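Local coordinates for GXWXG domain-containing protein (Thermomonospora curvata, PDB 4MVE) that is of unknown function but combines a GXWXG domain with a DUF4334 domain in a single chain whose core is an antiparallel beta sheet, at residues T24-E27 with L28-L32; A33-P36 with V37-L41. One frame throughout, in Å; residues are numbered along the deposited sequence.

Contact 1 (T24-E27 with L28-L32); sequences TVEE and LYDRL
Leu28, Tyr29 and Asp30 each turn their backbone N back to the carbonyl oxygen four residues earlier, three successive alpha-helical bonds of helix 22-29; a type I turn spans Tyr29 to Leu32. Of the three, Tyr29 N to Val25 O is the shortest, 2.7 Å, and it arrives almost in line with the carbonyl; Leu28 N reaches Thr24 O at 3.2 Å and is tilted 29° from the carbonyl plane. The Leu28 side chain bends back over the same oxygen, its CG lying 3.5 Å from Thr24 O. Asp30, two residues on, does the same at Glu26: with CG beside its own backbone N (chi1 -70°), its CG comes within 3.3 Å of Glu26 O. Four residues apart in the chain, the Glu26 and Asp30 side chains run side by side in the same direction, CG of Glu26 3.9 Å from OD2 of Asp30 and the carboxylate planes only 14° apart. The like charges stay apart, and Arg104, salt-bridged to both, would probably offset their repulsion; Glu26 OE1 is also salt-bridged to Arg22 and hydrogen-bonded to Tyr144 OH. The aliphatic part of Arg31 lies against the backbone, CD 3.6 Å from Glu27 O, while its guanidinium pairs with Asp5. Leu28 packs on Arg9 and Leu10 of helix 5-16, whereas Tyr29 reaches over to strands 118-124 and 129-136 and hydrogen-bonds through OH to His121 O, so this part of the chain touches both the N-terminal helix and the sheet.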
loop_
_atom_site.group_PDB
_atom_site.type_symbol
_atom_site.label_atom_id
_atom_site.label_comp_id
_atom_site.label_asym_id
_atom_site.label_seq_id
_atom_site.Cartn_x
_atom_site.Cartn_y
_atom_site.Cartn_z
ATOM N N THR A 24 -5.953 -11.512 -10.600
ATOM C CA THR A 24 -4.851 -11.187 -11.516
ATOM C C THR A 24 -3.693 -10.450 -10.767
ATOM O O THR A 24 -2.515 -10.715 -11.052
ATOM C CB THR A 24 -5.378 -10.362 -12.696
ATOM O OG1 THR A 24 -6.481 -11.060 -13.295
ATOM C CG2 THR A 24 -4.297 -10.070 -13.736
ATOM N N VAL A 25 -4.018 -9.543 -9.833
ATOM C CA VAL A 25 -2.974 -8.821 -9.095
ATOM C C VAL A 25 -2.204 -9.809 -8.204
ATOM O O VAL A 25 -0.971 -9.755 -8.145
ATOM C CB VAL A 25 -3.475 -7.593 -8.271
ATOM C CG1 VAL A 25 -2.299 -6.947 -7.515
ATOM C CG2 VAL A 25 -4.149 -6.553 -9.178
ATOM N N GLU A 26 -2.940 -10.702 -7.530
ATOM C CA GLU A 26 -2.386 -11.705 -6.643
ATOM C C GLU A 26 -1.396 -12.591 -7.387
ATOM O O GLU A 26 -0.326 -12.864 -6.840
ATOM C CB GLU A 26 -3.507 -12.538 -6.027
ATOM C CG GLU A 26 -3.020 -13.699 -5.184
ATOM C CD GLU A 26 -4.004 -14.052 -4.093
ATOM O OE1 GLU A 26 -4.109 -13.271 -3.118
ATOM O OE2 GLU A 26 -4.748 -15.042 -4.272
ATOM N N GLU A 27 -1.741 -13.038 -8.623
ATOM C CA GLU A 27 -0.837 -13.874 -9.435
ATOM C C GLU A 27 0.465 -13.117 -9.695
ATOM O O GLU A 27 1.553 -13.670 -9.559
ATOM C CB GLU A 27 -1.472 -14.289 -10.788
ATOM C CG GLU A 27 -2.590 -15.313 -10.707
ATOM C CD GLU A 27 -3.618 -15.284 -11.832
ATOM O OE1 GLU A 27 -3.405 -14.566 -12.838
ATOM O OE2 GLU A 27 -4.649 -15.983 -11.698
ATOM N N LEU A 28 0.345 -11.839 -10.012
ATOM C CA LEU A 28 1.511 -11.023 -10.305
ATOM C C LEU A 28 2.306 -10.691 -9.019
ATOM O O LEU A 28 3.537 -10.789 -9.020
ATOM C CB LEU A 28 1.096 -9.754 -11.075
ATOM C CG LEU A 28 0.590 -10.007 -12.535
ATOM C CD1 LEU A 28 -0.152 -8.784 -13.092
ATOM C CD2 LEU A 28 1.741 -10.350 -13.477
ATOM N N TYR A 29 1.604 -10.390 -7.916
ATOM C CA TYR A 29 2.210 -10.100 -6.630
ATOM C C TYR A 29 3.080 -11.254 -6.119
ATOM O O TYR A 29 4.204 -11.013 -5.657
ATOM C CB TYR A 29 1.104 -9.780 -5.629
ATOM C CG TYR A 29 1.580 -9.434 -4.231
ATOM C CD1 TYR A 29 1.687 -10.412 -3.250
ATOM C CD2 TYR A 29 1.822 -8.110 -3.865
ATOM C CE1 TYR A 29 2.091 -10.091 -1.950
ATOM C CE2 TYR A 29 2.164 -7.771 -2.557
ATOM C CZ TYR A 29 2.333 -8.772 -1.615
ATOM O OH TYR A 29 2.685 -8.438 -0.336
ATOM N N ASP A 30 2.574 -12.496 -6.198
ATOM C CA ASP A 30 3.283 -13.688 -5.712
ATOM C C ASP A 30 4.639 -13.918 -6.415
ATOM O O ASP A 30 5.460 -14.644 -5.885
ATOM C CB ASP A 30 2.404 -14.939 -5.834
ATOM C CG ASP A 30 1.230 -14.972 -4.853
ATOM O OD1 ASP A 30 1.252 -14.194 -3.858
ATOM O OD2 ASP A 30 0.309 -15.792 -5.058
ATOM N N ARG A 31 4.886 -13.260 -7.558
ATOM C CA ARG A 31 6.127 -13.382 -8.323
ATOM C C ARG A 31 7.088 -12.220 -7.999
ATOM O O ARG A 31 8.216 -12.196 -8.495
ATOM C CB ARG A 31 5.803 -13.439 -9.830
ATOM C CG ARG A 31 5.324 -14.828 -10.252
ATOM C CD ARG A 31 4.372 -14.841 -11.430
ATOM N NE ARG A 31 4.996 -14.344 -12.653
ATOM C CZ ARG A 31 4.320 -13.881 -13.696
ATOM N NH1 ARG A 31 4.965 -13.424 -14.762
ATOM N NH2 ARG A 31 2.990 -13.861 -13.680
ATOM N N LEU A 32 6.665 -11.296 -7.129
ATOM C CA LEU A 32 7.474 -10.142 -6.765
ATOM C C LEU A 32 8.431 -10.421 -5.632
ATOM O O LEU A 32 8.213 -11.297 -4.787
ATOM C CB LEU A 32 6.608 -8.918 -6.415
ATOM C CG LEU A 32 5.650 -8.386 -7.512
ATOM C CD1 LEU A 32 4.830 -7.242 -6.966
ATOM C CD2 LEU A 32 6.406 -7.951 -8.795
#

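Contact 2 (A33-P36 with V37-L41)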
loop_
_atom_site.group_PDB
_atom_site.type_symbol
_atom_site.label_atom_id
_atom_site.label_comp_id
_atom_site.label_asym_id
_atom_site.label_seq_id
_atom_site.Cartn_x
_atom_site.Cartn_y
_atom_site.Cartn_z
ATOM N N ALA A 33 9.515 -9.645 -5.635
ATOM C CA ALA A 33 10.582 -9.716 -4.657
ATOM C C ALA A 33 10.215 -8.959 -3.371
ATOM O O ALA A 33 9.606 -7.892 -3.439
ATOM C CB ALA A 33 11.869 -9.145 -5.254
ATOM N N PRO A 34 10.639 -9.471 -2.186
ATOM C CA PRO A 34 10.434 -8.701 -0.943
ATOM C C PRO A 34 11.332 -7.452 -0.901
ATOM O O PRO A 34 12.303 -7.355 -1.666
ATOM C CB PRO A 34 10.816 -9.682 0.167
ATOM C CG PRO A 34 11.668 -10.711 -0.470
ATOM C CD PRO A 34 11.414 -10.710 -1.951
ATOM N N VAL A 35 11.009 -6.499 -0.011
ATOM C CA VAL A 35 11.773 -5.259 0.150
ATOM C C VAL A 35 12.200 -5.122 1.603
ATOM O O VAL A 35 11.414 -5.490 2.481
ATOM C CB VAL A 35 11.028 -3.969 -0.334
ATOM C CG1 VAL A 35 10.813 -3.983 -1.835
ATOM C CG2 VAL A 35 9.712 -3.713 0.398
ATOM N N PRO A 36 13.396 -4.552 1.896
ATOM C CA PRO A 36 13.747 -4.307 3.303
ATOM C C PRO A 36 12.958 -3.099 3.841
ATOM O O PRO A 36 12.427 -2.310 3.046
ATOM C CB PRO A 36 15.256 -4.036 3.246
ATOM C CG PRO A 36 15.514 -3.519 1.903
ATOM C CD PRO A 36 14.454 -4.058 0.982
ATOM N N VAL A 37 12.885 -2.961 5.189
ATOM C CA VAL A 37 12.161 -1.902 5.897
ATOM C C VAL A 37 12.614 -0.476 5.454
ATOM O O VAL A 37 11.737 0.348 5.156
ATOM C CB VAL A 37 12.276 -2.109 7.440
ATOM C CG1 VAL A 37 11.943 -0.848 8.238
ATOM C CG2 VAL A 37 11.396 -3.277 7.888
ATOM N N ASP A 38 13.954 -0.200 5.366
ATOM C CA ASP A 38 14.439 1.157 5.029
ATOM C C ASP A 38 14.102 1.591 3.576
ATOM O O ASP A 38 13.955 2.789 3.321
ATOM C CB ASP A 38 15.927 1.332 5.359
ATOM C CG ASP A 38 16.212 1.482 6.867
ATOM O OD1 ASP A 38 15.256 1.303 7.695
ATOM O OD2 ASP A 38 17.382 1.737 7.227
ATOM N N PHE A 39 13.815 0.630 2.673
ATOM C CA PHE A 39 13.413 0.910 1.285
ATOM C C PHE A 39 12.098 1.717 1.248
ATOM O O PHE A 39 11.858 2.472 0.302
ATOM C CB PHE A 39 13.223 -0.422 0.534
ATOM C CG PHE A 39 12.740 -0.332 -0.900
ATOM C CD1 PHE A 39 13.646 -0.321 -1.957
ATOM C CD2 PHE A 39 11.378 -0.354 -1.196
ATOM C CE1 PHE A 39 13.191 -0.256 -3.284
ATOM C CE2 PHE A 39 10.932 -0.305 -2.515
ATOM C CZ PHE A 39 11.835 -0.255 -3.551
HETATM N N MSE A 40 11.239 1.521 2.260
HETATM C CA MSE A 40 9.961 2.191 2.341
HETATM C C MSE A 40 10.049 3.620 2.858
HETATM O O MSE A 40 9.054 4.337 2.735
HETATM C CB MSE A 40 8.980 1.399 3.238
HETATM C CG MSE A 40 8.663 -0.006 2.733
HETATM SE SE MSE A 40 7.983 -0.065 0.908
HETATM C CE MSE A 40 6.477 1.310 1.001
ATOM N N LEU A 41 11.198 4.040 3.469
ATOM C CA LEU A 41 11.305 5.369 4.065
ATOM C C LEU A 41 11.077 6.500 3.003
ATOM O O LEU A 41 11.670 6.483 1.925
ATOM C CB LEU A 41 12.611 5.547 4.855
ATOM C CG LEU A 41 12.820 4.537 6.036
ATOM C CD1 LEU A 41 14.124 4.782 6.761
ATOM C CD2 LEU A 41 11.712 4.611 7.035
#
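A 3-10 turn at residues 38-40, in the connection between the weakly bonded strand 33-34 and strand 42-48, folds the chain back so that Phe39 and Met40 meet Val35 and Pro36. Its first bond runs from Phe39 N to Pro36 O, 3.3 Å long and bent to 138° at the hydrogen; the donor stands well above the carbonyl plane, 58° out of it. The next bonds, Met40 N to Val37 O and Leu41 N to Asp38 O, continue the same i to i+3 spacing. Phe39 has CG anti to its backbone N (chi1 177°), which sends the ring back toward Val35. There CG1 of Val35 sits over one ring face in a CH-pi contact, 4.0 Å from the ring centroid, displaced toward the rim at the CD2-CE2 side. The other methyl of Val35, CG2, touches the selenium of selenomethionine Met40, SE, at 4.1 Å, the two side chains crossing at about a right angle. The first two torsions of Met40, both near -60°, bring SE to that methyl. Beside the turn, CB of Phe39 is held close to the Pro36 residue, 3.2 Å from its O and 3.9 Å from its ring atom CD. Val35 also packs on Phe122 and Arg124 of strand 118-124, Met40 shares Phe122, and the Phe39 ring takes a cation-pi contact from Arg149, which hydrogen-bonds to Phe39 O as well. The arrangement is that of a short 3-10 linker joining two strands of an antiparallel sheet that are not paired with each other, with Val35, Phe39 and Met40 packing against other strands, 118-124 and 129-136 among them.

Contacts 1 and 2 are consecutive along the chain: contact 1 lies on helix 22-29 and the turn that follows, and contact 2 starts at the next residue, on strand 33-34. Their centres lie about 18 Å apart, and apart from the peptide link between Leu32 and Ala33 the two do not touch. Those centres are about 14 Å and about 12 Å from the centre of the chain, and both contacts are partly buried. What they share is the sheet: strands 118-124 and 129-136 receive Tyr29 from contact 1 and Met40 from contact 2, so one run of chain places a helical segment and then a 3-10 turn against the same pair of neighbouring strands.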